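Local structure of peptide synthase (Silicibacter pomeroyi DSS-3, 2QTP) at residues 9-14 with 150-155; 28-33 with 68-73. The protein is of unknown function but adopts a variant of the Bacillus chorismate mutase fold and may have a role in amino-acid metabolism. One frame throughout, in Å; residues are numbered along the deposited sequence.

Interaction 1 (9-14 with 150-155); sequences AVFIEE and IEVRLN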
loop_
_atom_site.group_PDB
_atom_site.type_symbol
_atom_site.label_atom_id
_atom_site.label_comp_id
_atom_site.label_asym_id
_atom_site.label_seq_id
_atom_site.Cartn_x
_atom_site.Cartn_y
_atom_site.Cartn_z
ATOM N N ALA A 9 -4.609 -8.047 -2.774
ATOM C CA ALA A 9 -4.975 -7.626 -4.122
ATOM C C ALA A 9 -3.757 -6.996 -4.778
ATOM O O ALA A 9 -2.975 -6.301 -4.100
ATOM C CB ALA A 9 -6.129 -6.648 -4.062
ATOM N N VAL A 10 -3.582 -7.251 -6.073
ATOM C CA VAL A 10 -2.467 -6.675 -6.845
ATOM C C VAL A 10 -3.047 -5.977 -8.086
ATOM O O VAL A 10 -3.910 -6.541 -8.778
ATOM C CB VAL A 10 -1.403 -7.743 -7.197
ATOM C CG1 VAL A 10 -0.248 -7.139 -7.987
ATOM C CG2 VAL A 10 -0.880 -8.421 -5.911
ATOM N N PHE A 11 -2.617 -4.743 -8.325
ATOM C CA PHE A 11 -3.090 -3.898 -9.461
ATOM C C PHE A 11 -1.868 -3.506 -10.277
ATOM O O PHE A 11 -0.882 -3.030 -9.704
ATOM C CB PHE A 11 -3.737 -2.579 -8.987
ATOM C CG PHE A 11 -4.788 -2.730 -7.890
ATOM C CD1 PHE A 11 -4.465 -3.198 -6.622
ATOM C CD2 PHE A 11 -6.104 -2.321 -8.115
ATOM C CE1 PHE A 11 -5.450 -3.309 -5.632
ATOM C CE2 PHE A 11 -7.100 -2.412 -7.114
ATOM C CZ PHE A 11 -6.767 -2.914 -5.884
ATOM N N ILE A 12 -1.902 -3.746 -11.588
ATOM C CA ILE A 12 -0.843 -3.300 -12.467
ATOM C C ILE A 12 -1.453 -2.423 -13.564
ATOM O O ILE A 12 -2.520 -2.736 -14.115
ATOM C CB ILE A 12 -0.150 -4.454 -13.211
ATOM C CG1 ILE A 12 0.248 -5.569 -12.264
ATOM C CG2 ILE A 12 1.098 -3.943 -13.933
ATOM C CD1 ILE A 12 1.053 -6.648 -12.962
ATOM N N GLU A 13 -0.735 -1.383 -13.949
ATOM C CA GLU A 13 -1.208 -0.490 -14.974
ATOM C C GLU A 13 -0.082 -0.187 -15.956
ATOM O O GLU A 13 0.994 0.225 -15.538
ATOM C CB GLU A 13 -1.763 0.732 -14.250
ATOM C CG GLU A 13 -2.108 1.952 -15.047
ATOM C CD GLU A 13 -2.180 3.175 -14.125
ATOM O OE1 GLU A 13 -2.935 3.099 -13.106
ATOM O OE2 GLU A 13 -1.439 4.167 -14.411
ATOM N N GLU A 14 -0.332 -0.431 -17.251
ATOM C CA GLU A 14 0.620 -0.148 -18.299
ATOM C C GLU A 14 0.123 0.995 -19.136
ATOM O O GLU A 14 -0.978 0.931 -19.665
ATOM C CB GLU A 14 0.801 -1.307 -19.281
ATOM C CG GLU A 14 0.938 -2.679 -18.708
ATOM C CD GLU A 14 1.136 -3.728 -19.810
ATOM O OE1 GLU A 14 1.296 -3.369 -21.026
ATOM O OE2 GLU A 14 1.149 -4.916 -19.419
ATOM N N ILE A 150 -0.525 6.261 -7.248
ATOM C CA ILE A 150 -1.470 5.327 -7.816
ATOM C C ILE A 150 -2.610 5.152 -6.815
ATOM O O ILE A 150 -2.383 5.072 -5.609
ATOM C CB ILE A 150 -0.779 3.982 -8.243
ATOM C CG1 ILE A 150 -1.823 2.978 -8.807
ATOM C CG2 ILE A 150 0.053 3.388 -7.075
ATOM C CD1 ILE A 150 -1.232 1.865 -9.778
ATOM N N GLU A 151 -3.833 5.128 -7.315
ATOM C CA GLU A 151 -5.011 4.965 -6.486
ATOM C C GLU A 151 -5.369 3.521 -6.369
ATOM O O GLU A 151 -5.311 2.767 -7.348
ATOM C CB GLU A 151 -6.163 5.762 -7.067
ATOM C CG GLU A 151 -5.864 7.238 -7.021
ATOM C CD GLU A 151 -6.972 8.124 -7.522
ATOM O OE1 GLU A 151 -7.963 7.622 -8.011
ATOM O OE2 GLU A 151 -6.861 9.352 -7.419
ATOM N N VAL A 152 -5.751 3.113 -5.170
ATOM C CA VAL A 152 -6.245 1.769 -4.949
ATOM C C VAL A 152 -7.519 1.831 -4.138
ATOM O O VAL A 152 -7.735 2.759 -3.354
ATOM C CB VAL A 152 -5.220 0.851 -4.193
ATOM C CG1 VAL A 152 -3.906 0.819 -4.895
ATOM C CG2 VAL A 152 -4.989 1.299 -2.772
ATOM N N ARG A 153 -8.392 0.856 -4.368
ATOM C CA ARG A 153 -9.549 0.662 -3.506
ATOM C C ARG A 153 -9.991 -0.757 -3.534
ATOM O O ARG A 153 -9.637 -1.477 -4.429
ATOM C CB ARG A 153 -10.699 1.589 -3.828
ATOM C CG ARG A 153 -11.371 1.378 -5.112
ATOM C CD ARG A 153 -12.816 1.941 -5.015
ATOM N NE ARG A 153 -13.604 0.987 -5.721
ATOM C CZ ARG A 153 -14.780 0.524 -5.367
ATOM N NH1 ARG A 153 -15.450 0.948 -4.312
ATOM N NH2 ARG A 153 -15.304 -0.376 -6.153
ATOM N N LEU A 154 -10.713 -1.174 -2.512
ATOM C CA LEU A 154 -11.365 -2.476 -2.514
ATOM C C LEU A 154 -12.794 -2.193 -2.037
ATOM O O LEU A 154 -12.978 -1.486 -1.023
ATOM C CB LEU A 154 -10.646 -3.434 -1.573
ATOM C CG LEU A 154 -9.272 -3.934 -2.006
ATOM C CD1 LEU A 154 -8.579 -4.674 -0.831
ATOM C CD2 LEU A 154 -9.380 -4.808 -3.250
ATOM N N ASN A 155 -13.779 -2.756 -2.744
ATOM C CA ASN A 155 -15.180 -2.495 -2.479
ATOM C C ASN A 155 -15.574 -2.764 -1.034
ATOM O O ASN A 155 -16.421 -2.070 -0.491
ATOM C CB ASN A 155 -16.111 -3.272 -3.457
ATOM C CG ASN A 155 -16.209 -4.763 -3.123
ATOM O OD1 ASN A 155 -15.189 -5.463 -3.046
ATOM N ND2 ASN A 155 -17.440 -5.248 -2.878
#
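Phe11 does most of the work here, sending its ring off strand 5-15 toward residues 152-154. Its CG lies anti to its own carbonyl carbon and beside the backbone N (chi1 -49°), and the far end of the ring does the touching. Phe11 CZ sits 3.5 Å from Arg153 O, the oxygen lying near the ring plane at the edge, where the aromatic C-H bonds point. Val152 covers one face of the same ring, its CB 4.4 Å from Phe11 CZ, while Leu154 crosses obliquely and brings CD2 to 4.2 Å from Phe11 CZ. The two segments belong to different sheets: 9-14 pairs with strand 21-37 in the large mixed sheet, whereas 150-152 pairs with strand 131-135 in a two-stranded antiparallel sheet laid over that sheet's face. This is sheet-on-sheet packing within the chorismate mutase-like fold; no hydrogen bond crosses between the two segments, which run roughly antiparallel, and Val31 and Val33 of the neighbouring strand also touch Phe11. Leu154 does double duty, since its CD2 also rests 3.8 Å from Ala9 CB. At the other end, Glu13 and Ile150 meet tip to tip. Both carry their gamma carbon (CG, CG1) anti to the backbone N, chi1 169° and 178°, and Glu13 stays extended beyond CG. The carboxylate thereby ends against a methyl group, Glu13 OE1 lying 3.9 Å from Ile150 CD1.

Interaction 2 (28-33 with 68-73); sequences RKAVAV and QALGIR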
loop_
_atom_site.group_PDB
_atom_site.type_symbol
_atom_site.label_atom_id
_atom_site.label_comp_id
_atom_site.label_asym_id
_atom_site.label_seq_id
_atom_site.Cartn_x
_atom_site.Cartn_y
_atom_site.Cartn_z
ATOM N N ARG A 28 5.109 1.201 -16.434
ATOM C CA ARG A 28 4.243 0.382 -15.621
ATOM C C ARG A 28 4.309 0.720 -14.152
ATOM O O ARG A 28 5.370 1.074 -13.622
ATOM C CB ARG A 28 4.577 -1.101 -15.808
ATOM C CG ARG A 28 4.469 -1.624 -17.235
ATOM C CD ARG A 28 4.740 -3.109 -17.277
ATOM N NE ARG A 28 6.104 -3.386 -16.817
ATOM C CZ ARG A 28 6.532 -4.559 -16.359
ATOM N NH1 ARG A 28 5.708 -5.604 -16.276
ATOM N NH2 ARG A 28 7.787 -4.680 -15.972
ATOM N N LYS A 29 3.164 0.600 -13.491
ATOM C CA LYS A 29 3.066 0.801 -12.054
ATOM C C LYS A 29 2.373 -0.424 -11.476
ATOM O O LYS A 29 1.452 -0.982 -12.095
ATOM C CB LYS A 29 2.203 2.018 -11.714
ATOM C CG LYS A 29 2.517 3.287 -12.455
ATOM C CD LYS A 29 1.606 4.381 -11.924
ATOM C CE LYS A 29 1.932 5.748 -12.482
ATOM N NZ LYS A 29 0.895 6.689 -11.992
ATOM N N ALA A 30 2.788 -0.840 -10.292
ATOM C CA ALA A 30 2.116 -1.943 -9.615
ATOM C C ALA A 30 1.909 -1.539 -8.182
ATOM O O ALA A 30 2.717 -0.781 -7.622
ATOM C CB ALA A 30 2.931 -3.234 -9.708
ATOM N N VAL A 31 0.831 -2.033 -7.586
ATOM C CA VAL A 31 0.562 -1.821 -6.169
ATOM C C VAL A 31 -0.044 -3.116 -5.599
ATOM O O VAL A 31 -0.875 -3.740 -6.241
ATOM C CB VAL A 31 -0.345 -0.556 -5.891
ATOM C CG1 VAL A 31 -1.543 -0.509 -6.741
ATOM C CG2 VAL A 31 -0.752 -0.477 -4.397
ATOM N N ALA A 32 0.460 -3.552 -4.452
ATOM C CA ALA A 32 -0.037 -4.738 -3.747
ATOM C C ALA A 32 -0.656 -4.235 -2.427
ATOM O O ALA A 32 -0.069 -3.391 -1.740
ATOM C CB ALA A 32 1.107 -5.768 -3.497
ATOM N N VAL A 33 -1.843 -4.750 -2.112
ATOM C CA VAL A 33 -2.647 -4.328 -0.970
ATOM C C VAL A 33 -3.048 -5.546 -0.119
ATOM O O VAL A 33 -3.391 -6.614 -0.669
ATOM C CB VAL A 33 -3.948 -3.616 -1.456
ATOM C CG1 VAL A 33 -4.772 -3.189 -0.302
ATOM C CG2 VAL A 33 -3.585 -2.438 -2.314
ATOM N N GLN A 68 7.094 -9.342 -8.369
ATOM C CA GLN A 68 6.594 -10.511 -9.074
ATOM C C GLN A 68 5.557 -10.137 -10.123
ATOM O O GLN A 68 5.575 -10.686 -11.202
ATOM C CB GLN A 68 5.984 -11.532 -8.124
ATOM C CG GLN A 68 7.010 -12.328 -7.351
ATOM C CD GLN A 68 6.378 -13.231 -6.293
ATOM O OE1 GLN A 68 5.337 -12.909 -5.702
ATOM N NE2 GLN A 68 7.019 -14.366 -6.038
ATOM N N ALA A 69 4.663 -9.201 -9.819
ATOM C CA ALA A 69 3.650 -8.764 -10.777
ATOM C C ALA A 69 4.254 -8.097 -12.012
ATOM O O ALA A 69 3.740 -8.233 -13.108
ATOM C CB ALA A 69 2.661 -7.802 -10.102
ATOM N N LEU A 70 5.314 -7.338 -11.815
ATOM C CA LEU A 70 5.971 -6.614 -12.881
ATOM C C LEU A 70 7.048 -7.468 -13.525
ATOM O O LEU A 70 7.667 -7.060 -14.489
ATOM C CB LEU A 70 6.639 -5.353 -12.331
ATOM C CG LEU A 70 5.767 -4.199 -11.866
ATOM C CD1 LEU A 70 6.610 -3.254 -10.967
ATOM C CD2 LEU A 70 5.125 -3.488 -13.052
ATOM N N GLY A 71 7.289 -8.643 -12.968
ATOM C CA GLY A 71 8.315 -9.533 -13.483
ATOM C C GLY A 71 9.671 -8.868 -13.530
ATOM O O GLY A 71 10.387 -9.007 -14.514
ATOM N N ILE A 72 10.031 -8.127 -12.485
ATOM C CA ILE A 72 11.347 -7.502 -12.467
ATOM C C ILE A 72 12.086 -7.903 -11.212
ATOM O O ILE A 72 11.505 -8.484 -10.296
ATOM C CB ILE A 72 11.284 -5.948 -12.573
ATOM C CG1 ILE A 72 10.611 -5.323 -11.343
ATOM C CG2 ILE A 72 10.558 -5.525 -13.834
ATOM C CD1 ILE A 72 10.612 -3.810 -11.377
ATOM N N ARG A 73 13.385 -7.611 -11.217
ATOM C CA ARG A 73 14.227 -7.743 -10.053
ATOM C C ARG A 73 14.009 -6.423 -9.301
ATOM O O ARG A 73 13.717 -5.407 -9.921
ATOM C CB ARG A 73 15.698 -7.940 -10.465
#
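A Schellman motif closes helix 49-70 just where its C-terminal end comes to rest on strand 21-37, so the contact joins the long helix to the sheet face it covers. Gly71 is the first residue to leave helical geometry, and its positive phi of 56° turns the chain away; Gly71 N makes a weak bond back to Gln68 O. The polar part of the contact is one arginine gripping one carbonyl at that helix end. Arg28 leaves the strand with CG anti to its carbonyl carbon, then bends at chi3 (-62°), which brings the guanidinium over to Leu70. Two N-H groups converge on the same oxygen: Arg28 NH2 lies 2.8 Å from Leu70 O, approaching in the carbonyl plane on a lone pair, and the bond from Arg28 NH1 to Leu70 O, at 3.0 Å, is weak. A positive group here probably also suits the negative end of the helix dipole. Arg28 NH2 has a second partner, a salt bridge to Asp171 on the adjacent strand 162-171, so that terminal nitrogen is shared between carboxylate and helix end. The apolar part centres on Leu70, which is buried. Its CG and CD1 press on the methyl of Ala30, with Leu70 CG 3.7 Å from Ala30 CB. The other branch turns to Arg28: Leu70 CD2 lies 3.7 Å from Arg28 CB and also stands over the centre of one guanidinium face, so the leucine backs the flat group whose N-H bonds hold its own carbonyl. From the chain beyond the turn, Ile72 adds a methyl at the guanidinium edge, Ile72 CG2 lying 3.6 Å from Arg28 NH2.

Overall arrangement
Strands 5-15 and 21-37 are neighbours in the mixed sheet, and the two contacts, whose centres are about 11 Å apart, take one strand each. Interaction 1 seats the two-stranded sheet on one face, interaction 2 the end of helix 49-70 on the other. They meet through the sheet itself: Phe11 N and Val31 O, like Ala9 O and Val33 N, are probably hydrogen-bonded, and Val31 also packs on Val152. Both contacts are partly buried. Their chemistry differs, however: 9-14 with 150-155 is apolar or van der Waals contact around an aromatic ring, whereas 28-33 with 68-73 combines a buried leucine with charged hydrogen bonding at a helix terminus.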